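Local coordinates for protein sortase B (Streptococcus pyogenes, PDB 3PSQ) that is a class B sortase involved in pilus assembly, probably acting as a cysteine transpeptidase that joins protein subunits through an acyl-thioester intermediate, at residues Arg110-Phe121 against Lys132-Gln140; Leu177-Ser188 against Arg198-Glu206. One frame throughout, in Å; residues are numbered along the deposited sequence.

How the contacts relate
Contact 1 (110-121 with 132-140) and contact 2 (177-188 with 198-206) are two hairpin pairings of one sortase sheet, joined because strands 130-142 and 197-205 are neighbours in it; their centres lie about 11 Å apart. At the C-terminal end of the chain Asn134 ND2 stands 2.6 Å from Glu206 OE1, probably a hydrogen bond, while Ile133 CG2 packs 3.5 Å from Gly203 CA. The other end of the shared seam leads to the predicted active site: Gln140 and Arg198, the presumed transition-state stabiliser, have side chains about 6 Å apart, and the strand carrying Ser188 continues to the presumed nucleophile, Cys190.

Contact 1 of 2, residues Arg110-Phe121 against Lys132-Gln140; sequences RKKSFFNKHKEF and KINIFACIQ. With ZN (zinc ion), chain K; EDO (1,2-ethanediol), chain C.
Phe121 and Ile133 form an antiparallel hydrogen-bonded pair, with Phe121 N 3.1 Å from Ile133 O and Ile133 N 2.7 Å from Phe121 O, and two residues farther along strand 132-140 Ile135 N donates to Lys119 O. This ladder is part of the beta hairpin of strands 120-125 and 130-142 in the sortase barrel, and helix 112-117 leads into it, its axis 9.9 Å from that of strand 132-140. Phe121 carries much of the apolar contact. With its CG wedged between the backbone N and the carbonyl carbon (chi1 64°), the ring folds back over Ile133, whose CB makes a CH-pi contact 3.8 Å from the ring centroid and almost on the ring normal. Ile135 meets the same ring differently, its CG1 coming to the edge near CD2. The other branch of Ile135, CG2, turns to the helix and touches Phe115 CE1. Phe115 extends its ring from the helix toward the strand, CG lying anti to the backbone N (chi1 -176°), and sets CZ edge-on against the backbone, 3.6 Å from Phe136 O. There the strand has a classic beta bulge, in which Phe136 and Ala137 both face Ile202 of strand 197-205. Farther along, Cys138 SG rests beside the backbone N and CG of Arg110, whose guanidinium reaches past it toward Gln140 and is held by a salt bridge to Glu191. Just past the helix end, His118, its ring leading away from the strand, lays CD2 over the centre of the Phe114 ring and binds a zinc ion through NE2 at 2.1 Å, three waters being further ligands.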
loop_
_atom_site.group_PDB
_atom_site.type_symbol
_atom_site.label_atom_id
_atom_site.label_comp_id
_atom_site.label_asym_id
_atom_site.label_seq_id
_atom_site.Cartn_x
_atom_site.Cartn_y
_atom_site.Cartn_z
ATOM N N ARG A 110 -2.223 14.388 2.300
ATOM C CA ARG A 110 -3.417 15.219 2.419
ATOM C C ARG A 110 -3.087 16.668 2.071
ATOM O O ARG A 110 -3.984 17.442 1.720
ATOM C CB ARG A 110 -3.991 15.161 3.841
ATOM C CG ARG A 110 -4.432 13.750 4.312
ATOM C CD ARG A 110 -4.808 13.699 5.820
ATOM N NE ARG A 110 -6.084 14.366 5.993
ATOM C CZ ARG A 110 -7.261 13.743 6.000
ATOM N NH1 ARG A 110 -7.329 12.419 5.907
ATOM N NH2 ARG A 110 -8.380 14.445 6.114
ATOM N N LYS A 111 -1.817 17.044 2.202
ATOM C CA LYS A 111 -1.394 18.426 1.986
ATOM C C LYS A 111 -1.144 18.688 0.502
ATOM O O LYS A 111 -0.366 17.964 -0.153
ATOM C CB LYS A 111 -0.122 18.741 2.783
ATOM C CG LYS A 111 -0.238 18.636 4.306
ATOM C CD LYS A 111 1.207 18.513 4.899
ATOM C CE LYS A 111 1.291 18.565 6.446
ATOM N NZ LYS A 111 2.577 19.276 6.893
ATOM N N LYS A 112 -1.793 19.730 -0.024
ATOM C CA LYS A 112 -1.663 20.087 -1.455
ATOM C C LYS A 112 -0.220 20.151 -1.936
ATOM O O LYS A 112 0.163 19.446 -2.864
ATOM C CB LYS A 112 -2.376 21.414 -1.782
ATOM C CG LYS A 112 -2.474 21.701 -3.291
ATOM C CD LYS A 112 -3.219 23.018 -3.570
ATOM C CE LYS A 112 -3.320 23.294 -5.092
ATOM N NZ LYS A 112 -3.712 24.718 -5.432
ATOM N N SER A 113 0.589 20.983 -1.293
ATOM C CA SER A 113 1.979 21.142 -1.692
ATOM C C SER A 113 2.748 19.816 -1.639
ATOM O O SER A 113 3.531 19.503 -2.558
ATOM C CB SER A 113 2.668 22.206 -0.827
ATOM O OG SER A 113 4.080 22.122 -0.943
ATOM N N PHE A 114 2.545 19.029 -0.577
ATOM C CA PHE A 114 3.205 17.719 -0.462
ATOM C C PHE A 114 2.749 16.744 -1.566
ATOM O O PHE A 114 3.550 16.068 -2.185
ATOM C CB PHE A 114 2.982 17.100 0.935
ATOM C CG PHE A 114 3.839 15.877 1.202
ATOM C CD1 PHE A 114 5.056 15.997 1.862
ATOM C CD2 PHE A 114 3.437 14.609 0.768
ATOM C CE1 PHE A 114 5.852 14.899 2.091
ATOM C CE2 PHE A 114 4.239 13.488 0.997
ATOM C CZ PHE A 114 5.449 13.641 1.648
ATOM N N PHE A 115 1.447 16.686 -1.790
ATOM C CA PHE A 115 0.869 15.860 -2.835
ATOM C C PHE A 115 1.324 16.235 -4.242
ATOM O O PHE A 115 1.564 15.365 -5.066
ATOM C CB PHE A 115 -0.643 15.967 -2.770
ATOM C CG PHE A 115 -1.348 15.071 -3.743
ATOM C CD1 PHE A 115 -1.550 13.711 -3.446
ATOM C CD2 PHE A 115 -1.803 15.581 -4.970
ATOM C CE1 PHE A 115 -2.207 12.879 -4.349
ATOM C CE2 PHE A 115 -2.447 14.751 -5.882
ATOM C CZ PHE A 115 -2.655 13.386 -5.573
ATOM N N ASN A 116 1.431 17.534 -4.532
ATOM C CA ASN A 116 1.983 17.953 -5.829
ATOM C C ASN A 116 3.493 17.708 -5.947
ATOM O O ASN A 116 4.009 17.574 -7.046
ATOM C CB ASN A 116 1.676 19.423 -6.136
ATOM C CG ASN A 116 0.184 19.701 -6.318
ATOM O OD1 ASN A 116 -0.629 18.788 -6.511
ATOM N ND2 ASN A 116 -0.181 20.981 -6.247
ATOM N N LYS A 117 4.218 17.642 -4.836
ATOM C CA LYS A 117 5.673 17.479 -4.949
ATOM C C LYS A 117 6.139 16.037 -5.098
ATOM O O LYS A 117 7.109 15.743 -5.816
ATOM C CB LYS A 117 6.404 18.153 -3.783
ATOM C CG LYS A 117 7.900 18.410 -4.114
ATOM C CD LYS A 117 8.702 18.972 -2.954
ATOM C CE LYS A 117 10.228 18.859 -3.237
ATOM N NZ LYS A 117 10.904 17.739 -2.495
ATOM N N HIS A 118 5.438 15.128 -4.429
ATOM C CA HIS A 118 5.837 13.715 -4.362
ATOM C C HIS A 118 4.765 12.887 -5.037
ATOM O O HIS A 118 3.617 12.831 -4.564
ATOM C CB HIS A 118 6.005 13.333 -2.898
ATOM C CG HIS A 118 6.996 14.193 -2.177
ATOM N ND1 HIS A 118 8.354 14.102 -2.405
ATOM C CD2 HIS A 118 6.833 15.161 -1.248
ATOM C CE1 HIS A 118 8.993 14.966 -1.638
ATOM N NE2 HIS A 118 8.092 15.611 -0.913
ATOM N N LYS A 119 5.125 12.273 -6.158
ATOM C CA LYS A 119 4.142 11.803 -7.135
ATOM C C LYS A 119 4.318 10.340 -7.497
ATOM O O LYS A 119 3.577 9.805 -8.309
ATOM C CB LYS A 119 4.275 12.628 -8.415
ATOM C CG LYS A 119 3.829 14.049 -8.287
ATOM C CD LYS A 119 4.468 14.878 -9.387
ATOM C CE LYS A 119 3.531 15.986 -9.826
ATOM N NZ LYS A 119 3.891 16.346 -11.230
ATOM N N GLU A 120 5.319 9.693 -6.917
ATOM C CA GLU A 120 5.555 8.316 -7.252
ATOM C C GLU A 120 6.025 7.505 -6.024
ATOM O O GLU A 120 6.540 8.049 -5.049
ATOM C CB GLU A 120 6.596 8.246 -8.367
ATOM C CG GLU A 120 7.857 9.009 -8.001
ATOM C CD GLU A 120 8.866 9.062 -9.117
ATOM O OE1 GLU A 120 8.743 9.982 -9.963
ATOM O OE2 GLU A 120 9.779 8.199 -9.125
ATOM N N PHE A 121 5.847 6.189 -6.088
ATOM C CA PHE A 121 6.582 5.319 -5.211
ATOM C C PHE A 121 6.951 4.129 -6.024
ATOM O O PHE A 121 6.451 3.954 -7.143
ATOM C CB PHE A 121 5.799 4.970 -3.943
ATOM C CG PHE A 121 4.522 4.179 -4.166
ATOM C CD1 PHE A 121 4.547 2.786 -4.181
ATOM C CD2 PHE A 121 3.307 4.829 -4.276
ATOM C CE1 PHE A 121 3.355 2.055 -4.326
ATOM C CE2 PHE A 121 2.120 4.137 -4.405
ATOM C CZ PHE A 121 2.134 2.740 -4.440
ATOM N N LYS A 132 7.302 1.164 -10.956
ATOM C CA LYS A 132 7.171 2.544 -10.602
ATOM C C LYS A 132 5.691 2.752 -10.568
ATOM O O LYS A 132 4.969 2.279 -11.448
ATOM C CB LYS A 132 7.835 3.445 -11.650
ATOM C CG LYS A 132 7.684 4.917 -11.405
ATOM C CD LYS A 132 8.503 5.699 -12.439
ATOM C CE LYS A 132 7.805 7.028 -12.790
ATOM N NZ LYS A 132 8.573 7.833 -13.796
ATOM N N ILE A 133 5.227 3.418 -9.532
ATOM C CA ILE A 133 3.813 3.637 -9.398
ATOM C C ILE A 133 3.585 5.120 -9.405
ATOM O O ILE A 133 4.256 5.825 -8.670
ATOM C CB ILE A 133 3.290 3.022 -8.061
ATOM C CG1 ILE A 133 3.431 1.502 -8.078
ATOM C CG2 ILE A 133 1.877 3.399 -7.817
ATOM C CD1 ILE A 133 4.787 0.978 -7.623
ATOM N N ASN A 134 2.644 5.593 -10.225
ATOM C CA ASN A 134 2.308 7.016 -10.297
ATOM C C ASN A 134 1.117 7.350 -9.358
ATOM O O ASN A 134 -0.004 6.890 -9.593
ATOM C CB ASN A 134 1.916 7.397 -11.752
ATOM C CG ASN A 134 3.012 7.088 -12.772
ATOM O OD1 ASN A 134 4.127 7.605 -12.670
ATOM N ND2 ASN A 134 2.698 6.251 -13.758
ATOM N N ILE A 135 1.344 8.160 -8.331
ATOM C CA ILE A 135 0.306 8.462 -7.343
ATOM C C ILE A 135 -0.767 9.383 -7.916
ATOM O O ILE A 135 -0.443 10.404 -8.533
ATOM C CB ILE A 135 0.928 9.127 -6.060
ATOM C CG1 ILE A 135 2.030 8.230 -5.467
ATOM C CG2 ILE A 135 -0.170 9.512 -5.046
ATOM C CD1 ILE A 135 2.856 8.884 -4.365
ATOM N N PHE A 136 -2.042 9.065 -7.721
ATOM C CA PHE A 136 -3.074 9.981 -8.208
ATOM C C PHE A 136 -4.116 10.379 -7.175
ATOM O O PHE A 136 -4.892 11.269 -7.441
ATOM C CB PHE A 136 -3.765 9.457 -9.478
ATOM C CG PHE A 136 -4.555 8.196 -9.276
ATOM C CD1 PHE A 136 -5.883 8.250 -8.887
ATOM C CD2 PHE A 136 -3.970 6.961 -9.485
ATOM C CE1 PHE A 136 -6.617 7.079 -8.688
ATOM C CE2 PHE A 136 -4.697 5.776 -9.303
ATOM C CZ PHE A 136 -6.013 5.835 -8.914
ATOM N N ALA A 137 -4.147 9.748 -6.000
ATOM C CA ALA A 137 -5.144 10.124 -4.986
ATOM C C ALA A 137 -4.686 9.869 -3.559
ATOM O O ALA A 137 -3.981 8.898 -3.281
ATOM C CB ALA A 137 -6.468 9.399 -5.237
ATOM N N CYS A 138 -5.110 10.758 -2.663
ATOM C CA CYS A 138 -5.064 10.526 -1.229
ATOM C C CYS A 138 -6.491 10.482 -0.727
ATOM O O CYS A 138 -7.237 11.452 -0.886
ATOM C CB CYS A 138 -4.347 11.686 -0.551
ATOM S SG CYS A 138 -4.078 11.432 1.205
ATOM N N ILE A 139 -6.873 9.378 -0.100
ATOM C CA ILE A 139 -8.285 9.107 0.249
ATOM C C ILE A 139 -8.534 9.095 1.763
ATOM O O ILE A 139 -7.717 8.572 2.540
ATOM C CB ILE A 139 -8.679 7.727 -0.341
ATOM C CG1 ILE A 139 -8.587 7.749 -1.876
ATOM C CG2 ILE A 139 -10.031 7.221 0.180
ATOM C CD1 ILE A 139 -8.276 6.402 -2.498
ATOM N N GLN A 140 -9.635 9.699 2.190
ATOM C CA GLN A 140 -10.072 9.524 3.563
ATOM C C GLN A 140 -11.353 8.716 3.563
ATOM O O GLN A 140 -12.371 9.083 2.967
ATOM C CB GLN A 140 -10.274 10.830 4.330
ATOM C CG GLN A 140 -10.924 10.605 5.722
ATOM C CD GLN A 140 -9.916 10.343 6.854
ATOM O OE1 GLN A 140 -9.589 9.193 7.184
ATOM N NE2 GLN A 140 -9.426 11.428 7.459
HETATM ZN ZN ZN K . 9.525 16.602 0.241
HETATM C C1 EDO C . -2.865 22.649 1.679
HETATM O O1 EDO C . -3.559 21.391 1.724
HETATM C C2 EDO C . -1.387 22.501 2.082
HETATM O O2 EDO C . -0.555 22.590 0.910
HETATM O O HOH W 1 7.823 17.801 0.722
HETATM O O HOH W 2 9.729 15.469 2.564
HETATM O O HOH W 3 11.676 15.395 -0.275
#

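Contact 2 of 2, residues Leu177-Ser188 against Arg198-Glu206; sequences LTTNESRFVALS and RIIVIGQIE. With ZN (zinc ion), chain M.
Gln204 reaches out of its strand into the loop 177-182, and its NE2 donates to Leu177 O at 2.9 Å along a nearly straight line (170°), with that oxygen lying in the amide plane. The extended side chain, CG anti to the backbone N (chi1 -169°), runs beside Phe184 and points the same way, so that OE1 comes 3.5 Å from Phe184 CE1; Ser182 OG makes at most a weak bond to this oxygen. Ser182 OG is itself positioned by Thr179 N, which donates to it at 2.9 Å within a type I turn. Next along the strand, Ile205 CD1 sits over one face of the Arg183 guanidinium and presses on Arg183 CB, while Arg183 NH1 is bonded to Phe85 O. The strands that carry Gln204, Ile205 and Phe184 form an antiparallel hairpin of the sortase barrel, with Val185-Gly203 and Leu187-Val201 as its hydrogen-bonded pairs. Ala186 CB meets Ile200 CG2 at 3.9 Å on the face that also bears Ile202, which packs on helix 159-167. Ser188 OG donates to Ile199 O at 2.7 Å from above the carbonyl plane. Beyond the strand end, Glu206 grips a zinc ion with both carboxylate oxygens, OE2 at 2.0 Å.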
loop_
_atom_site.group_PDB
_atom_site.type_symbol
_atom_site.label_atom_id
_atom_site.label_comp_id
_atom_site.label_asym_id
_atom_site.label_seq_id
_atom_site.Cartn_x
_atom_site.Cartn_y
_atom_site.Cartn_z
ATOM N N LEU A 177 -3.629 9.516 -17.456
ATOM C CA LEU A 177 -4.061 8.562 -18.479
ATOM C C LEU A 177 -4.196 7.161 -17.892
ATOM O O LEU A 177 -3.258 6.659 -17.281
ATOM C CB LEU A 177 -3.044 8.504 -19.626
ATOM C CG LEU A 177 -3.231 9.243 -20.956
ATOM C CD1 LEU A 177 -1.884 9.257 -21.714
ATOM C CD2 LEU A 177 -4.356 8.630 -21.816
ATOM N N THR A 178 -5.347 6.529 -18.102
ATOM C CA THR A 178 -5.545 5.132 -17.740
ATOM C C THR A 178 -6.115 4.312 -18.911
ATOM O O THR A 178 -6.817 4.843 -19.765
ATOM C CB THR A 178 -6.488 4.986 -16.530
ATOM O OG1 THR A 178 -6.636 3.596 -16.194
ATOM C CG2 THR A 178 -7.871 5.575 -16.802
ATOM N N THR A 179 -5.821 3.017 -18.931
ATOM C CA THR A 179 -6.380 2.086 -19.908
ATOM C C THR A 179 -7.135 1.030 -19.097
ATOM O O THR A 179 -7.069 1.037 -17.867
ATOM C CB THR A 179 -5.272 1.419 -20.782
ATOM O OG1 THR A 179 -4.639 0.354 -20.065
ATOM C CG2 THR A 179 -4.186 2.419 -21.208
ATOM N N ASN A 180 -7.860 0.129 -19.749
ATOM C CA ASN A 180 -8.497 -0.944 -18.977
ATOM C C ASN A 180 -7.498 -2.042 -18.576
ATOM O O ASN A 180 -7.832 -2.961 -17.806
ATOM C CB ASN A 180 -9.757 -1.490 -19.673
ATOM C CG ASN A 180 -11.021 -0.719 -19.282
ATOM O OD1 ASN A 180 -11.700 -1.066 -18.318
ATOM N ND2 ASN A 180 -11.333 0.333 -20.037
ATOM N N GLU A 181 -6.266 -1.917 -19.052
ATOM C CA GLU A 181 -5.217 -2.845 -18.636
ATOM C C GLU A 181 -4.389 -2.268 -17.471
ATOM O O GLU A 181 -3.567 -2.973 -16.884
ATOM C CB GLU A 181 -4.318 -3.242 -19.818
ATOM C CG GLU A 181 -5.060 -3.494 -21.144
ATOM C CD GLU A 181 -5.903 -4.756 -21.145
ATOM O OE1 GLU A 181 -5.333 -5.856 -21.000
ATOM O OE2 GLU A 181 -7.136 -4.646 -21.319
ATOM N N SER A 182 -4.622 -0.996 -17.122
ATOM C CA SER A 182 -3.938 -0.322 -15.990
ATOM C C SER A 182 -4.036 -1.067 -14.663
ATOM O O SER A 182 -5.097 -1.565 -14.297
ATOM C CB SER A 182 -4.485 1.104 -15.784
ATOM O OG SER A 182 -4.115 1.962 -16.852
ATOM N N ARG A 183 -2.929 -1.133 -13.935
ATOM C CA ARG A 183 -2.921 -1.746 -12.600
ATOM C C ARG A 183 -2.676 -0.718 -11.487
ATOM O O ARG A 183 -1.965 0.275 -11.659
ATOM C CB ARG A 183 -1.864 -2.845 -12.504
ATOM C CG ARG A 183 -2.048 -4.032 -13.438
ATOM C CD ARG A 183 -0.825 -4.953 -13.296
ATOM N NE ARG A 183 0.249 -4.514 -14.176
ATOM C CZ ARG A 183 1.558 -4.675 -13.974
ATOM N NH1 ARG A 183 2.032 -5.281 -12.892
ATOM N NH2 ARG A 183 2.412 -4.210 -14.886
ATOM N N PHE A 184 -3.220 -1.004 -10.316
ATOM C CA PHE A 184 -3.204 -0.035 -9.220
ATOM C C PHE A 184 -2.526 -0.602 -7.981
ATOM O O PHE A 184 -2.442 -1.805 -7.815
ATOM C CB PHE A 184 -4.629 0.402 -8.936
ATOM C CG PHE A 184 -5.304 1.015 -10.131
ATOM C CD1 PHE A 184 -5.191 2.377 -10.386
ATOM C CD2 PHE A 184 -6.033 0.225 -11.031
ATOM C CE1 PHE A 184 -5.796 2.943 -11.506
ATOM C CE2 PHE A 184 -6.655 0.800 -12.143
ATOM C CZ PHE A 184 -6.530 2.166 -12.372
ATOM N N VAL A 185 -1.979 0.279 -7.157
ATOM C CA VAL A 185 -1.355 -0.118 -5.893
ATOM C C VAL A 185 -1.734 0.915 -4.852
ATOM O O VAL A 185 -1.611 2.138 -5.075
ATOM C CB VAL A 185 0.190 -0.265 -5.939
ATOM C CG1 VAL A 185 0.680 -0.756 -4.591
ATOM C CG2 VAL A 185 0.610 -1.254 -6.952
ATOM N N ALA A 186 -2.238 0.403 -3.735
ATOM C CA ALA A 186 -2.727 1.222 -2.655
ATOM C C ALA A 186 -1.895 0.915 -1.405
ATOM O O ALA A 186 -1.503 -0.235 -1.167
ATOM C CB ALA A 186 -4.197 0.920 -2.415
ATOM N N LEU A 187 -1.569 1.960 -0.666
ATOM C CA LEU A 187 -0.919 1.851 0.628
ATOM C C LEU A 187 -1.884 2.473 1.640
ATOM O O LEU A 187 -2.389 3.576 1.434
ATOM C CB LEU A 187 0.398 2.629 0.673
ATOM C CG LEU A 187 1.309 2.688 -0.542
ATOM C CD1 LEU A 187 2.357 3.829 -0.324
ATOM C CD2 LEU A 187 1.964 1.328 -0.755
ATOM N N SER A 188 -2.092 1.783 2.753
ATOM C CA SER A 188 -3.147 2.161 3.678
ATOM C C SER A 188 -2.854 1.794 5.151
ATOM O O SER A 188 -2.188 0.786 5.461
ATOM C CB SER A 188 -4.445 1.465 3.242
ATOM O OG SER A 188 -5.563 1.970 3.946
ATOM N N ARG A 198 -9.654 5.625 8.004
ATOM C CA ARG A 198 -8.550 5.000 7.240
ATOM C C ARG A 198 -7.990 5.979 6.219
ATOM O O ARG A 198 -8.727 6.754 5.616
ATOM C CB ARG A 198 -8.953 3.680 6.553
ATOM C CG ARG A 198 -9.464 2.567 7.456
ATOM C CD ARG A 198 -8.358 1.896 8.238
ATOM N NE ARG A 198 -8.857 0.831 9.115
ATOM C CZ ARG A 198 -9.173 0.980 10.402
ATOM N NH1 ARG A 198 -9.046 2.174 10.985
ATOM N NH2 ARG A 198 -9.592 -0.064 11.139
ATOM N N ILE A 199 -6.683 5.951 6.034
ATOM C CA ILE A 199 -6.113 6.691 4.941
ATOM C C ILE A 199 -5.653 5.733 3.829
ATOM O O ILE A 199 -5.091 4.672 4.108
ATOM C CB ILE A 199 -4.942 7.621 5.400
ATOM C CG1 ILE A 199 -4.443 8.442 4.213
ATOM C CG2 ILE A 199 -3.832 6.802 6.056
ATOM C CD1 ILE A 199 -3.500 9.577 4.572
ATOM N N ILE A 200 -5.878 6.118 2.571
ATOM C CA ILE A 200 -5.334 5.357 1.452
ATOM C C ILE A 200 -4.611 6.316 0.503
ATOM O O ILE A 200 -5.177 7.344 0.121
ATOM C CB ILE A 200 -6.452 4.629 0.646
ATOM C CG1 ILE A 200 -7.277 3.718 1.565
ATOM C CG2 ILE A 200 -5.857 3.858 -0.518
ATOM C CD1 ILE A 200 -8.440 2.994 0.898
ATOM N N VAL A 201 -3.368 5.981 0.158
ATOM C CA VAL A 201 -2.638 6.590 -0.937
ATOM C C VAL A 201 -2.586 5.575 -2.082
ATOM O O VAL A 201 -2.058 4.449 -1.941
ATOM C CB VAL A 201 -1.208 6.971 -0.546
ATOM C CG1 VAL A 201 -0.412 7.441 -1.781
ATOM C CG2 VAL A 201 -1.208 8.077 0.528
ATOM N N ILE A 202 -3.180 5.954 -3.208
ATOM C CA ILE A 202 -3.268 5.050 -4.358
ATOM C C ILE A 202 -2.517 5.583 -5.589
ATOM O O ILE A 202 -2.534 6.784 -5.873
ATOM C CB ILE A 202 -4.738 4.713 -4.690
ATOM C CG1 ILE A 202 -4.822 3.852 -5.940
ATOM C CG2 ILE A 202 -5.513 5.966 -4.933
ATOM C CD1 ILE A 202 -6.103 3.084 -5.991
ATOM N N GLY A 203 -1.826 4.690 -6.290
ATOM C CA GLY A 203 -1.213 5.051 -7.552
ATOM C C GLY A 203 -1.466 4.062 -8.686
ATOM O O GLY A 203 -1.976 2.955 -8.473
ATOM N N GLN A 204 -1.077 4.449 -9.898
ATOM C CA GLN A 204 -1.155 3.537 -11.053
ATOM C C GLN A 204 0.208 3.038 -11.470
ATOM O O GLN A 204 1.126 3.833 -11.615
ATOM C CB GLN A 204 -1.812 4.241 -12.227
ATOM C CG GLN A 204 -2.195 3.353 -13.380
ATOM C CD GLN A 204 -2.975 4.155 -14.416
ATOM O OE1 GLN A 204 -4.206 4.173 -14.414
ATOM N NE2 GLN A 204 -2.255 4.886 -15.251
ATOM N N ILE A 205 0.353 1.734 -11.649
ATOM C CA ILE A 205 1.635 1.185 -12.095
ATOM C C ILE A 205 2.094 1.802 -13.456
ATOM O O ILE A 205 1.353 1.815 -14.448
ATOM C CB ILE A 205 1.588 -0.335 -12.215
ATOM C CG1 ILE A 205 1.158 -0.979 -10.888
ATOM C CG2 ILE A 205 2.934 -0.872 -12.636
ATOM C CD1 ILE A 205 1.007 -2.491 -10.993
ATOM N N GLU A 206 3.305 2.345 -13.470
ATOM C CA GLU A 206 3.871 2.984 -14.643
ATOM C C GLU A 206 3.644 2.136 -15.880
ATOM O O GLU A 206 4.329 1.122 -16.060
ATOM C CB GLU A 206 5.370 3.189 -14.422
ATOM C CG GLU A 206 6.128 3.771 -15.620
ATOM C CD GLU A 206 5.672 5.160 -15.930
ATOM O OE1 GLU A 206 4.562 5.550 -15.457
ATOM O OE2 GLU A 206 6.429 5.880 -16.650
HETATM ZN ZN ZN M . 5.204 7.483 -16.954
HETATM O O HOH W 4 -0.501 -0.093 -15.211
HETATM O O HOH W 5 6.240 8.268 -15.193
HETATM O O HOH W 6 5.123 5.902 -18.726
#